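Local structure of putative glucose-6-phosphate 1-epimerase (Salmonella typhimurium, 2HTB) at residues Ile94-Phe99 / Phe172-Ala177; Leu152-Lys157 / Ile164-His169; His250-Val255 / Thr283-Ala288. The protein probably interconverts the alpha and beta anomers of glucose 6-phosphate and related hexose 6-phosphates, acting as a hexose-6-phosphate 1-epimerase. All coordinates share one frame; numbering follows the deposited sequence.

Contact 1 of 3, residues Ile94-Phe99 / Phe172-Ala177; sequences ICWPWF and FATTSA
A single water bridges Trp-96 and Thr-174: it accepts the indole N-H at 2.7 Å from Trp-96 NE1 and lies 2.7 Å from Thr-174 OG1, so the polar edge of a buried ring is satisfied without a direct bond. The water sits at the ring edge, in its plane. The Trp-96 CG is anti to the backbone N (chi1 -168°), a torsion that lays the indole along the strand carrying Phe-172 and Thr-174. The Thr-174 methyl CG2 lies 3.8 Å from Trp-96 NE1, and farther along, the Phe-172 side chain crosses that of Trp-96 at about a right angle, its CZ near the plane of the indole at its edge, by Trp-96 CZ2. Because the peptide before Pro-97 is cis, the proline folds back on the tryptophan, with Pro-97 CB 3.6 Å above the centre of one indole face. The turn also presents Pro-97 O to Thr-175 N at 2.9 Å, with the donor well above the carbonyl plane. Regular pairing is confined to Cys-95 and Ala-177, an antiparallel hydrogen-bonded pair whose two N-H...O bonds are each 3.0 Å between N and O (Cys-95 N to Ala-177 O, Ala-177 N to Cys-95 O). After the turn, Phe-99 packs closely on Ala-177, CD1 to CB. Short strand 94-95 thus borders strand 172-183, which pairs in turn with strands 278-286 and 289-292, while Trp-96 also packs on Leu-166 and Ala-168 of strand 162-169 and Phe-99 touches Glu-282 of strand 278-286.

Contact 2 of 3, residues Leu152-Lys157 / Ile164-His169; sequences LLARFK and IELEAH
Arg-155 reaches across to two glutamates of the partner strand and meets them at different tilts. Beside Glu-165 it runs side by side, pointing the same way, with guanidinium and carboxylate planes only 14° apart; yet this salt bridge is long, 3.9 Å from Arg-155 NE to Glu-165 OE1. Against Glu-167 the planes are turned 58°, and the carboxylate comes in at the guanidinium edge, where Arg-155 NH2 lies 2.8 Å from Glu-167 OE2, a salt bridge whose hydrogen bond is weak, being far from straight. The arginine chain turns about its CG-CD bond (chi3 -97°), which brings its head to both, whereas Glu-167 stays extended. Leu-153 lies alongside the Glu-167 chain.

The opposite face is apolar: Leu-152 and Leu-166 meet obliquely through their CD2 methyls, and Ile-164 packs its CG1 and CG2 on the CD2-CE2 side of Phe-156, CE2 to Ile-164 CG2 3.7 Å. Between the faces, backbone bonds such as Arg-155 N to Glu-165 O (2.7 Å) hold the antiparallel hairpin of strands 151-158 and 162-169. With Arg-299 as a further salt-bridge partner of Glu-167 OE2, the two arginines beside this buried carboxylate would probably favour its charged form.

Contact 3 of 3, residues His250-Val255 / Thr283-Ala288; sequences HHLNVV and TVYATA
Val-284, Leu-252 and Asn-253 bury the most surface here, and the first receives the other two on one carbonyl. Val-284 O accepts from both Leu-252 N and Asn-253 N, each at 3.1 Å; the Leu-252 donor lies in the carbonyl plane and that of Asn-253 stands above it. The return bond runs from Val-284 N to Asn-253 O. Val-284 CG2 also meets Val-255 CG2 at 3.9 Å, an apolar touch between the two strands.

Leu-252 covers the ring of Tyr-285. Its CB stands 3.9 Å from the ring centroid and only 1° off the ring normal, a CH-pi contact set squarely over the centre of one ring face, while His-250 O approaches the same ring at its edge. Farther out, Leu-252 CD1 packs on Ala-288 CB.

Asn-253 uses its whole amide to hold the corner of the chain at residues 287 and 288. With CG beside the backbone N (chi1 -47°), OD1 can accept two backbone N-H groups, from Thr-287 N at 2.9 Å and from Ala-286 N at 3.1 Å, while ND2 donates to Thr-287 OG1 at 2.9 Å. Three bonds therefore fix both the position and the flip of the amide where the chain turns its corner.

Two successive residues facing one partner make a classic beta bulge, set in the antiparallel sheet of a galactose mutarotase-like beta-sandwich, close to Glu-282, an inferred active-site residue, and to Asp-223, which probably binds substrate, as in relatives.

How the contacts relate
Strand 172-183 joins contacts 1 and 3. It pairs with strand 94-95 in contact 1 and with strand 278-286 of contact 3, where a probable hydrogen bond, Ser-176 O to Tyr-285 N, measures 2.7 Å; the two centres are 10 Å apart. Contact 2 belongs to a different sheet and meets contact 1 through Trp-96, whose CZ2 lies 3.6 Å from Ala-168 CB; contacts 2 and 3 do not touch, though their nearest atoms are about 4 Å apart. Contacts 1 and 3 border the inferred active site: between side chains, Cys-95 is about 4 Å from His-179, and Phe-99 about 3 Å and Val-284 about 4 Å from Glu-282. In contact 2, the Ile-164 side chain is about 10 Å from that of His-179.

Contact 1 of 3, residues Ile94-Phe99 / Phe172-Ala177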
ATOM      1  N   ILE A  94       0.687   2.997  -3.849  1.00 23.76           N
ATOM      2  CA  ILE A  94      -0.417   3.892  -4.201  1.00 23.94           C
ATOM      3  C   ILE A  94      -0.785   3.705  -5.710  1.00 25.85           C
ATOM      4  O   ILE A  94       0.062   3.926  -6.668  1.00 26.88           O
ATOM      5  CB  ILE A  94      -0.012   5.365  -3.925  1.00 23.03           C
ATOM      6  CG1 ILE A  94       0.273   5.585  -2.413  1.00 21.16           C
ATOM      7  CG2 ILE A  94      -1.069   6.297  -4.497  1.00 23.60           C
ATOM      8  CD1 ILE A  94       1.043   6.937  -2.110  1.00 16.35           C
ATOM      9  N   CYS A  95      -2.019   3.271  -5.922  1.00 25.88           N
ATOM     10  CA  CYS A  95      -2.506   2.868  -7.259  1.00 25.15           C
ATOM     11  C   CYS A  95      -3.417   3.972  -7.735  1.00 26.11           C
ATOM     12  O   CYS A  95      -4.616   4.114  -7.257  1.00 25.61           O
ATOM     13  CB  CYS A  95      -3.280   1.562  -7.181  1.00 23.58           C
ATOM     14  SG  CYS A  95      -2.170   0.212  -6.568  1.00 26.54           S
ATOM     15  N   TRP A  96      -2.891   4.751  -8.684  1.00 25.58           N
ATOM     16  CA  TRP A  96      -3.618   5.948  -9.061  1.00 27.15           C
ATOM     17  C   TRP A  96      -3.071   6.487 -10.346  1.00 27.45           C
ATOM     18  O   TRP A  96      -1.837   6.425 -10.561  1.00 29.79           O
ATOM     19  CB  TRP A  96      -3.493   6.960  -7.924  1.00 26.00           C
ATOM     20  CG  TRP A  96      -4.374   8.103  -8.008  1.00 25.49           C
ATOM     21  CD1 TRP A  96      -5.593   8.317  -7.321  1.00 24.39           C
ATOM     22  CD2 TRP A  96      -4.134   9.265  -8.759  1.00 25.25           C
ATOM     23  NE1 TRP A  96      -6.105   9.552  -7.650  1.00 21.69           N
ATOM     24  CE2 TRP A  96      -5.245  10.131  -8.563  1.00 23.74           C
ATOM     25  CE3 TRP A  96      -3.076   9.673  -9.595  1.00 29.13           C
ATOM     26  CZ2 TRP A  96      -5.318  11.359  -9.165  1.00 20.56           C
ATOM     27  CZ3 TRP A  96      -3.149  10.893 -10.205  1.00 28.76           C
ATOM     28  CH2 TRP A  96      -4.267  11.747  -9.959  1.00 28.68           C
ATOM     29  N   PRO A  97      -3.953   6.980 -11.220  1.00 26.38           N
ATOM     30  CA  PRO A  97      -5.426   7.184 -11.220  1.00 26.16           C
ATOM     31  C   PRO A  97      -6.327   6.091 -11.841  1.00 25.68           C
ATOM     32  O   PRO A  97      -7.438   6.384 -12.177  1.00 25.85           O
ATOM     33  CB  PRO A  97      -5.593   8.435 -12.076  1.00 25.83           C
ATOM     34  CG  PRO A  97      -4.306   8.543 -12.883  1.00 27.66           C
ATOM     35  CD  PRO A  97      -3.370   7.422 -12.484  1.00 26.65           C
ATOM     36  N   TRP A  98      -5.820   4.881 -12.060  1.00 23.83           N
ATOM     37  CA  TRP A  98      -6.627   3.766 -12.304  1.00 22.28           C
ATOM     38  C   TRP A  98      -6.046   2.639 -11.430  1.00 23.05           C
ATOM     39  O   TRP A  98      -4.855   2.666 -11.041  1.00 23.26           O
ATOM     40  CB  TRP A  98      -6.649   3.376 -13.777  1.00 21.17           C
ATOM     41  CG  TRP A  98      -5.335   2.963 -14.331  1.00 21.53           C
ATOM     42  CD1 TRP A  98      -4.827   1.703 -14.372  1.00 21.13           C
ATOM     43  CD2 TRP A  98      -4.371   3.791 -14.989  1.00 18.90           C
ATOM     44  NE1 TRP A  98      -3.602   1.704 -15.005  1.00 20.01           N
ATOM     45  CE2 TRP A  98      -3.319   2.964 -15.405  1.00 16.74           C
ATOM     46  CE3 TRP A  98      -4.319   5.163 -15.302  1.00 21.30           C
ATOM     47  CZ2 TRP A  98      -2.207   3.443 -16.063  1.00 21.24           C
ATOM     48  CZ3 TRP A  98      -3.203   5.652 -16.028  1.00 22.83           C
ATOM     49  CH2 TRP A  98      -2.159   4.791 -16.393  1.00 20.20           C
ATOM     50  N   PHE A  99      -6.909   1.667 -11.133  1.00 21.82           N
ATOM     51  CA  PHE A  99      -6.615   0.494 -10.332  1.00 22.01           C
ATOM     52  C   PHE A  99      -6.677  -0.722 -11.279  1.00 22.18           C
ATOM     53  O   PHE A  99      -7.659  -0.896 -12.014  1.00 22.01           O
ATOM     54  CB  PHE A  99      -7.637   0.344  -9.195  1.00 17.31           C
ATOM     55  CG  PHE A  99      -7.491  -0.911  -8.449  1.00 18.76           C
ATOM     56  CD1 PHE A  99      -6.352  -1.163  -7.681  1.00 22.43           C
ATOM     57  CD2 PHE A  99      -8.460  -1.907  -8.522  1.00 23.44           C
ATOM     58  CE1 PHE A  99      -6.196  -2.429  -6.913  1.00 25.32           C
ATOM     59  CE2 PHE A  99      -8.350  -3.138  -7.775  1.00 23.01           C
ATOM     60  CZ  PHE A  99      -7.167  -3.392  -6.967  1.00 25.32           C
ATOM     61  N   PHE A 172     -11.764  15.304 -12.629  1.00 32.96           N
ATOM     62  CA  PHE A 172     -11.636  14.076 -13.347  1.00 30.49           C
ATOM     63  C   PHE A 172     -12.217  12.913 -12.568  1.00 31.64           C
ATOM     64  O   PHE A 172     -12.385  12.968 -11.327  1.00 30.79           O
ATOM     65  CB  PHE A 172     -10.153  13.766 -13.524  1.00 31.00           C
ATOM     66  CG  PHE A 172      -9.322  14.037 -12.316  1.00 26.41           C
ATOM     67  CD1 PHE A 172      -9.512  13.335 -11.144  1.00 26.33           C
ATOM     68  CD2 PHE A 172      -8.340  15.003 -12.359  1.00 26.85           C
ATOM     69  CE1 PHE A 172      -8.707  13.595 -10.027  1.00 30.26           C
ATOM     70  CE2 PHE A 172      -7.524  15.317 -11.235  1.00 24.87           C
ATOM     71  CZ  PHE A 172      -7.674  14.631 -10.094  1.00 28.05           C
ATOM     72  N   ALA A 173     -12.440  11.830 -13.296  1.00 30.35           N
ATOM     73  CA  ALA A 173     -12.637  10.522 -12.686  1.00 30.72           C
ATOM     74  C   ALA A 173     -11.347   9.625 -12.532  1.00 30.56           C
ATOM     75  O   ALA A 173     -10.539   9.517 -13.488  1.00 28.51           O
ATOM     76  CB  ALA A 173     -13.686   9.751 -13.439  1.00 29.87           C
ATOM     77  N   THR A 174     -11.238   8.938 -11.366  1.00 28.24           N
ATOM     78  CA  THR A 174     -10.162   8.002 -11.152  1.00 26.36           C
ATOM     79  C   THR A 174     -10.692   6.713 -10.637  1.00 26.84           C
ATOM     80  O   THR A 174     -11.835   6.606 -10.267  1.00 27.21           O
ATOM     81  CB  THR A 174      -9.090   8.504 -10.110  1.00 25.93           C
ATOM     82  OG1 THR A 174      -9.675   8.616  -8.789  1.00 23.38           O
ATOM     83  CG2 THR A 174      -8.571   9.790 -10.563  1.00 23.04           C
ATOM     84  N   THR A 175      -9.808   5.729 -10.571  1.00 27.20           N
ATOM     85  CA  THR A 175     -10.103   4.512  -9.896  1.00 26.91           C
ATOM     86  C   THR A 175      -8.822   4.276  -9.196  1.00 26.66           C
ATOM     87  O   THR A 175      -7.783   4.572  -9.761  1.00 28.01           O
ATOM     88  CB  THR A 175     -10.508   3.503 -10.948  1.00 27.54           C
ATOM     89  OG1 THR A 175     -11.820   3.013 -10.642  1.00 26.80           O
ATOM     90  CG2 THR A 175      -9.571   2.476 -11.108  1.00 25.40           C
ATOM     91  N   SER A 176      -8.854   3.852  -7.940  1.00 25.90           N
ATOM     92  CA  SER A 176      -7.588   3.806  -7.208  1.00 24.46           C
ATOM     93  C   SER A 176      -7.589   2.787  -6.079  1.00 25.20           C
ATOM     94  O   SER A 176      -8.652   2.195  -5.802  1.00 25.68           O
ATOM     95  CB  SER A 176      -7.307   5.170  -6.646  1.00 25.03           C
ATOM     96  OG  SER A 176      -8.404   5.641  -5.866  1.00 22.30           O
ATOM     97  N   ALA A 177      -6.418   2.566  -5.447  1.00 24.44           N
ATOM     98  CA  ALA A 177      -6.287   1.674  -4.272  1.00 23.94           C
ATOM     99  C   ALA A 177      -5.069   1.999  -3.382  1.00 23.85           C
ATOM    100  O   ALA A 177      -4.099   2.559  -3.874  1.00 24.31           O
ATOM    101  CB  ALA A 177      -6.194   0.246  -4.745  1.00 24.18           C
TER
HETATM  102  O   HOH W   1      -8.557   9.705  -6.580  1.00 15.73           O

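Contact 2 of 3, residues Leu152-Lys157 / Ile164-His169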
ATOM      1  N   LEU A 152      -1.687  15.619  -6.454  1.00 27.14           N
ATOM      2  CA  LEU A 152      -2.001  14.422  -5.624  1.00 26.69           C
ATOM      3  C   LEU A 152      -1.255  14.544  -4.345  1.00 24.82           C
ATOM      4  O   LEU A 152      -0.052  14.826  -4.448  1.00 28.11           O
ATOM      5  CB  LEU A 152      -1.507  13.181  -6.308  1.00 26.24           C
ATOM      6  CG  LEU A 152      -2.279  11.891  -6.258  1.00 27.10           C
ATOM      7  CD1 LEU A 152      -1.277  10.793  -6.423  1.00 29.26           C
ATOM      8  CD2 LEU A 152      -3.072  11.608  -5.063  1.00 30.54           C
ATOM      9  N   LEU A 153      -1.907  14.404  -3.188  0.70 21.93           N
ATOM     10  CA  LEU A 153      -1.262  14.468  -1.877  0.70 20.18           C
ATOM     11  C   LEU A 153      -1.468  13.216  -1.138  0.70 21.16           C
ATOM     12  O   LEU A 153      -2.528  12.607  -1.167  0.70 19.02           O
ATOM     13  CB  LEU A 153      -1.819  15.535  -1.022  0.70 18.95           C
ATOM     14  CG  LEU A 153      -1.605  16.946  -1.579  1.00 24.91           C
ATOM     15  CD1 LEU A 153      -2.566  18.005  -1.005  1.00 17.87           C
ATOM     16  CD2 LEU A 153      -0.051  17.392  -1.454  1.00 23.18           C
ATOM     17  N   ALA A 154      -0.384  12.816  -0.489  1.00 23.78           N
ATOM     18  CA  ALA A 154      -0.339  11.637   0.381  1.00 24.65           C
ATOM     19  C   ALA A 154       0.223  11.986   1.780  1.00 26.44           C
ATOM     20  O   ALA A 154       1.356  12.503   1.951  1.00 26.56           O
ATOM     21  CB  ALA A 154       0.499  10.598  -0.263  1.00 23.56           C
ATOM     22  N   ARG A 155      -0.598  11.736   2.778  1.00 27.68           N
ATOM     23  CA  ARG A 155      -0.270  12.118   4.137  1.00 28.51           C
ATOM     24  C   ARG A 155      -0.236  10.901   5.033  1.00 27.49           C
ATOM     25  O   ARG A 155      -1.168  10.060   4.982  1.00 25.90           O
ATOM     26  CB  ARG A 155      -1.303  13.114   4.660  1.00 29.36           C
ATOM     27  CG  ARG A 155      -1.020  14.521   4.112  1.00 37.39           C
ATOM     28  CD  ARG A 155      -2.060  15.617   4.611  1.00 45.15           C
ATOM     29  NE  ARG A 155      -3.164  15.905   3.661  1.00 46.66           N
ATOM     30  CZ  ARG A 155      -3.396  17.112   3.132  1.00 48.65           C
ATOM     31  NH1 ARG A 155      -2.626  18.161   3.470  1.00 45.39           N
ATOM     32  NH2 ARG A 155      -4.409  17.266   2.273  1.00 47.37           N
ATOM     33  N   PHE A 156       0.823  10.841   5.842  1.00 25.64           N
ATOM     34  CA  PHE A 156       1.072   9.705   6.717  1.00 27.47           C
ATOM     35  C   PHE A 156       1.251  10.175   8.152  1.00 29.35           C
ATOM     36  O   PHE A 156       1.981  11.138   8.437  1.00 29.51           O
ATOM     37  CB  PHE A 156       2.388   8.956   6.302  1.00 27.06           C
ATOM     38  CG  PHE A 156       2.381   8.430   4.886  1.00 25.29           C
ATOM     39  CD1 PHE A 156       2.739   9.260   3.813  1.00 24.30           C
ATOM     40  CD2 PHE A 156       1.927   7.137   4.609  1.00 22.50           C
ATOM     41  CE1 PHE A 156       2.728   8.773   2.484  1.00 22.41           C
ATOM     42  CE2 PHE A 156       1.883   6.656   3.283  1.00 20.79           C
ATOM     43  CZ  PHE A 156       2.294   7.465   2.239  1.00 21.37           C
ATOM     44  N   LYS A 157       0.647   9.462   9.066  1.00 30.74           N
ATOM     45  CA  LYS A 157       0.961   9.637  10.484  1.00 32.39           C
ATOM     46  C   LYS A 157       1.466   8.260  10.917  1.00 32.47           C
ATOM     47  O   LYS A 157       0.699   7.281  10.989  1.00 32.06           O
ATOM     48  CB  LYS A 157      -0.308  10.051  11.297  1.00 32.06           C
ATOM     49  CG  LYS A 157      -0.681  11.521  11.142  1.00 35.66           C
ATOM     50  CD  LYS A 157      -2.225  11.883  11.311  1.00 44.33           C
ATOM     51  N   ILE A 164      -2.794   6.567   6.639  1.00 28.52           N
ATOM     52  CA  ILE A 164      -2.452   6.821   5.251  1.00 28.39           C
ATOM     53  C   ILE A 164      -3.690   7.417   4.583  1.00 28.36           C
ATOM     54  O   ILE A 164      -4.745   6.832   4.657  1.00 28.09           O
ATOM     55  CB  ILE A 164      -2.105   5.521   4.545  1.00 27.55           C
ATOM     56  CG1 ILE A 164      -0.937   4.833   5.223  1.00 27.48           C
ATOM     57  CG2 ILE A 164      -1.733   5.773   3.127  1.00 29.31           C
ATOM     58  CD1 ILE A 164      -0.849   3.350   4.887  1.00 28.18           C
ATOM     59  N   GLU A 165      -3.500   8.524   3.883  1.00 29.35           N
ATOM     60  CA  GLU A 165      -4.536   9.440   3.440  1.00 31.36           C
ATOM     61  C   GLU A 165      -3.977   9.957   2.117  1.00 29.74           C
ATOM     62  O   GLU A 165      -2.865  10.513   2.046  1.00 27.48           O
ATOM     63  CB  GLU A 165      -4.626  10.606   4.435  1.00 32.96           C
ATOM     64  CG  GLU A 165      -5.973  10.952   5.023  1.00 42.23           C
ATOM     65  CD  GLU A 165      -6.650  12.276   4.452  1.00 51.81           C
ATOM     66  OE1 GLU A 165      -6.032  13.413   4.540  1.00 49.86           O
ATOM     67  OE2 GLU A 165      -7.825  12.132   3.956  1.00 53.03           O
ATOM     68  N   LEU A 166      -4.777   9.729   1.074  1.00 30.15           N
ATOM     69  CA  LEU A 166      -4.520  10.096  -0.332  1.00 30.13           C
ATOM     70  C   LEU A 166      -5.565  11.146  -0.688  1.00 30.70           C
ATOM     71  O   LEU A 166      -6.737  10.946  -0.348  1.00 33.53           O
ATOM     72  CB  LEU A 166      -4.816   8.884  -1.164  1.00 29.59           C
ATOM     73  CG  LEU A 166      -4.019   8.478  -2.389  1.00 32.15           C
ATOM     74  CD1 LEU A 166      -4.882   8.413  -3.557  1.00 32.41           C
ATOM     75  CD2 LEU A 166      -2.747   9.304  -2.694  1.00 35.94           C
ATOM     76  N   GLU A 167      -5.182  12.228  -1.345  1.00 29.12           N
ATOM     77  CA  GLU A 167      -6.110  13.255  -1.723  1.00 29.18           C
ATOM     78  C   GLU A 167      -5.793  13.822  -3.136  1.00 29.51           C
ATOM     79  O   GLU A 167      -4.728  14.389  -3.350  1.00 28.34           O
ATOM     80  CB  GLU A 167      -5.955  14.359  -0.724  1.00 29.84           C
ATOM     81  CG  GLU A 167      -7.007  15.415  -0.768  1.00 32.05           C
ATOM     82  CD  GLU A 167      -6.724  16.565   0.204  1.00 34.52           C
ATOM     83  OE1 GLU A 167      -6.228  17.609  -0.238  1.00 43.13           O
ATOM     84  OE2 GLU A 167      -6.956  16.454   1.409  1.00 32.26           O
ATOM     85  N   ALA A 168      -6.722  13.669  -4.091  1.00 29.18           N
ATOM     86  CA  ALA A 168      -6.535  14.127  -5.461  1.00 28.72           C
ATOM     87  C   ALA A 168      -7.416  15.378  -5.803  1.00 29.79           C
ATOM     88  O   ALA A 168      -8.660  15.396  -5.636  1.00 29.03           O
ATOM     89  CB  ALA A 168      -6.808  13.014  -6.372  1.00 28.05           C
ATOM     90  N   HIS A 169      -6.728  16.423  -6.227  1.00 30.86           N
ATOM     91  CA  HIS A 169      -7.317  17.685  -6.655  1.00 32.97           C
ATOM     92  C   HIS A 169      -7.268  17.754  -8.158  1.00 34.41           C
ATOM     93  O   HIS A 169      -6.193  17.453  -8.811  1.00 35.99           O
ATOM     94  CB  HIS A 169      -6.464  18.845  -6.110  1.00 32.85           C
ATOM     95  CG  HIS A 169      -6.493  18.931  -4.619  1.00 33.78           C
ATOM     96  ND1 HIS A 169      -7.367  19.747  -3.943  1.00 36.04           N
ATOM     97  CD2 HIS A 169      -5.822  18.241  -3.672  1.00 31.32           C
ATOM     98  CE1 HIS A 169      -7.213  19.577  -2.639  1.00 31.19           C
ATOM     99  NE2 HIS A 169      -6.291  18.659  -2.454  1.00 27.62           N
TER

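Contact 3 of 3, residues His250-Val255 / Thr283-Ala288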
ATOM      1  N   HIS A 250     -13.393   6.423   3.062  1.00 32.51           N
ATOM      2  CA  HIS A 250     -13.735   7.002   1.821  1.00 32.00           C
ATOM      3  C   HIS A 250     -13.757   6.068   0.645  1.00 32.72           C
ATOM      4  O   HIS A 250     -13.716   6.571  -0.467  1.00 34.26           O
ATOM      5  CB  HIS A 250     -12.788   8.130   1.484  1.00 32.17           C
ATOM      6  CG  HIS A 250     -12.529   9.059   2.620  1.00 31.57           C
ATOM      7  ND1 HIS A 250     -13.492   9.893   3.141  1.00 37.08           N
ATOM      8  CD2 HIS A 250     -11.408   9.308   3.323  1.00 36.29           C
ATOM      9  CE1 HIS A 250     -12.984  10.608   4.134  1.00 34.86           C
ATOM     10  NE2 HIS A 250     -11.721  10.269   4.264  1.00 38.74           N
ATOM     11  N   HIS A 251     -13.863   4.756   0.863  1.00 30.59           N
ATOM     12  CA  HIS A 251     -13.535   3.771  -0.147  1.00 29.76           C
ATOM     13  C   HIS A 251     -14.868   3.234  -0.653  1.00 29.72           C
ATOM     14  O   HIS A 251     -15.906   3.505  -0.038  1.00 29.12           O
ATOM     15  CB  HIS A 251     -12.834   2.589   0.551  1.00 29.26           C
ATOM     16  CG  HIS A 251     -13.650   2.054   1.689  1.00 30.01           C
ATOM     17  ND1 HIS A 251     -13.929   2.814   2.818  1.00 26.60           N
ATOM     18  CD2 HIS A 251     -14.358   0.909   1.819  1.00 29.37           C
ATOM     19  CE1 HIS A 251     -14.718   2.135   3.615  1.00 25.91           C
ATOM     20  NE2 HIS A 251     -15.003   0.977   3.034  1.00 30.53           N
ATOM     21  N   LEU A 252     -14.839   2.403  -1.710  1.00 28.11           N
ATOM     22  CA  LEU A 252     -16.057   1.684  -2.156  1.00 27.31           C
ATOM     23  C   LEU A 252     -15.907   0.180  -1.911  1.00 25.59           C
ATOM     24  O   LEU A 252     -16.872  -0.539  -1.593  1.00 23.77           O
ATOM     25  CB  LEU A 252     -16.311   1.909  -3.655  1.00 26.65           C
ATOM     26  CG  LEU A 252     -17.698   2.054  -4.307  1.00 31.64           C
ATOM     27  CD1 LEU A 252     -17.757   1.253  -5.629  1.00 33.41           C
ATOM     28  CD2 LEU A 252     -18.969   1.782  -3.402  1.00 32.59           C
ATOM     29  N   ASN A 253     -14.687  -0.305  -2.115  1.00 23.66           N
ATOM     30  CA  ASN A 253     -14.489  -1.715  -2.082  1.00 22.34           C
ATOM     31  C   ASN A 253     -13.280  -2.002  -1.105  1.00 22.97           C
ATOM     32  O   ASN A 253     -12.464  -1.094  -0.818  1.00 19.69           O
ATOM     33  CB  ASN A 253     -14.183  -2.204  -3.505  1.00 21.34           C
ATOM     34  CG  ASN A 253     -15.146  -1.657  -4.586  1.00 25.60           C
ATOM     35  OD1 ASN A 253     -14.717  -0.970  -5.533  1.00 31.16           O
ATOM     36  ND2 ASN A 253     -16.439  -1.988  -4.480  1.00 27.18           N
ATOM     37  N   VAL A 254     -13.137  -3.268  -0.670  1.00 23.15           N
ATOM     38  CA  VAL A 254     -11.840  -3.758  -0.222  1.00 24.81           C
ATOM     39  C   VAL A 254     -11.354  -4.866  -1.153  1.00 25.33           C
ATOM     40  O   VAL A 254     -12.153  -5.632  -1.658  1.00 27.64           O
ATOM     41  CB  VAL A 254     -11.930  -4.282   1.274  1.00 25.57           C
ATOM     42  CG1 VAL A 254     -10.651  -4.913   1.715  1.00 21.89           C
ATOM     43  CG2 VAL A 254     -12.361  -3.158   2.191  1.00 22.64           C
ATOM     44  N   VAL A 255     -10.057  -5.001  -1.367  1.00 25.70           N
ATOM     45  CA  VAL A 255      -9.564  -6.165  -2.090  1.00 25.83           C
ATOM     46  C   VAL A 255      -8.595  -6.983  -1.249  1.00 26.58           C
ATOM     47  O   VAL A 255      -7.727  -6.406  -0.543  1.00 25.55           O
ATOM     48  CB  VAL A 255      -8.845  -5.756  -3.454  1.00 25.72           C
ATOM     49  CG1 VAL A 255      -8.050  -6.933  -4.028  1.00 23.02           C
ATOM     50  CG2 VAL A 255      -9.850  -5.247  -4.416  1.00 21.61           C
ATOM     51  N   THR A 283      -7.328  -1.035   0.438  1.00 23.91           N
ATOM     52  CA  THR A 283      -8.397  -0.053   0.452  1.00 25.01           C
ATOM     53  C   THR A 283      -8.572   0.488  -0.937  1.00 24.93           C
ATOM     54  O   THR A 283      -7.702   1.141  -1.474  1.00 26.49           O
ATOM     55  CB  THR A 283      -8.075   1.151   1.361  1.00 25.71           C
ATOM     56  OG1 THR A 283      -7.739   0.669   2.680  1.00 28.57           O
ATOM     57  CG2 THR A 283      -9.339   2.024   1.440  1.00 23.05           C
ATOM     58  N   VAL A 284      -9.740   0.309  -1.500  1.00 25.33           N
ATOM     59  CA  VAL A 284      -9.894   0.504  -2.915  1.00 24.27           C
ATOM     60  C   VAL A 284     -11.107   1.318  -3.294  1.00 24.86           C
ATOM     61  O   VAL A 284     -12.128   1.286  -2.599  1.00 25.83           O
ATOM     62  CB  VAL A 284     -10.016  -0.890  -3.552  1.00 23.60           C
ATOM     63  CG1 VAL A 284     -10.335  -0.780  -5.000  1.00 22.79           C
ATOM     64  CG2 VAL A 284      -8.671  -1.711  -3.331  1.00 21.05           C
ATOM     65  N   TYR A 285     -11.016   2.008  -4.422  1.00 24.72           N
ATOM     66  CA  TYR A 285     -12.210   2.532  -5.109  1.00 26.43           C
ATOM     67  C   TYR A 285     -12.151   2.171  -6.574  1.00 26.10           C
ATOM     68  O   TYR A 285     -11.399   2.823  -7.324  1.00 27.07           O
ATOM     69  CB  TYR A 285     -12.220   4.067  -5.047  1.00 26.97           C
ATOM     70  CG  TYR A 285     -13.575   4.664  -5.041  1.00 26.60           C
ATOM     71  CD1 TYR A 285     -14.054   5.349  -3.901  1.00 31.14           C
ATOM     72  CD2 TYR A 285     -14.398   4.612  -6.177  1.00 27.33           C
ATOM     73  CE1 TYR A 285     -15.390   5.953  -3.855  1.00 23.93           C
ATOM     74  CE2 TYR A 285     -15.696   5.210  -6.147  1.00 25.69           C
ATOM     75  CZ  TYR A 285     -16.164   5.870  -4.964  1.00 25.35           C
ATOM     76  OH  TYR A 285     -17.442   6.419  -4.923  1.00 26.67           O
ATOM     77  N   ALA A 286     -12.888   1.143  -6.963  1.00 25.34           N
ATOM     78  CA  ALA A 286     -12.660   0.473  -8.245  1.00 26.56           C
ATOM     79  C   ALA A 286     -13.935   0.080  -9.046  1.00 27.12           C
ATOM     80  O   ALA A 286     -13.927   0.131 -10.318  1.00 25.85           O
ATOM     81  CB  ALA A 286     -11.794  -0.824  -8.043  1.00 27.00           C
ATOM     82  N   THR A 287     -14.996  -0.343  -8.346  1.00 26.08           N
ATOM     83  CA  THR A 287     -16.147  -0.850  -9.100  1.00 26.14           C
ATOM     84  C   THR A 287     -17.108   0.294  -9.577  1.00 26.15           C
ATOM     85  O   THR A 287     -18.189   0.039 -10.116  1.00 26.89           O
ATOM     86  CB  THR A 287     -16.894  -1.943  -8.307  1.00 25.26           C
ATOM     87  OG1 THR A 287     -17.406  -1.382  -7.117  1.00 24.25           O
ATOM     88  CG2 THR A 287     -15.970  -3.055  -7.963  1.00 25.61           C
ATOM     89  N   ALA A 288     -16.726   1.521  -9.272  1.00 24.13           N
ATOM     90  CA  ALA A 288     -17.339   2.685  -9.819  1.00 25.03           C
ATOM     91  C   ALA A 288     -16.239   3.769  -9.820  1.00 24.76           C
ATOM     92  O   ALA A 288     -15.216   3.668  -9.096  1.00 25.05           O
ATOM     93  CB  ALA A 288     -18.640   3.144  -8.999  1.00 23.30           C
TER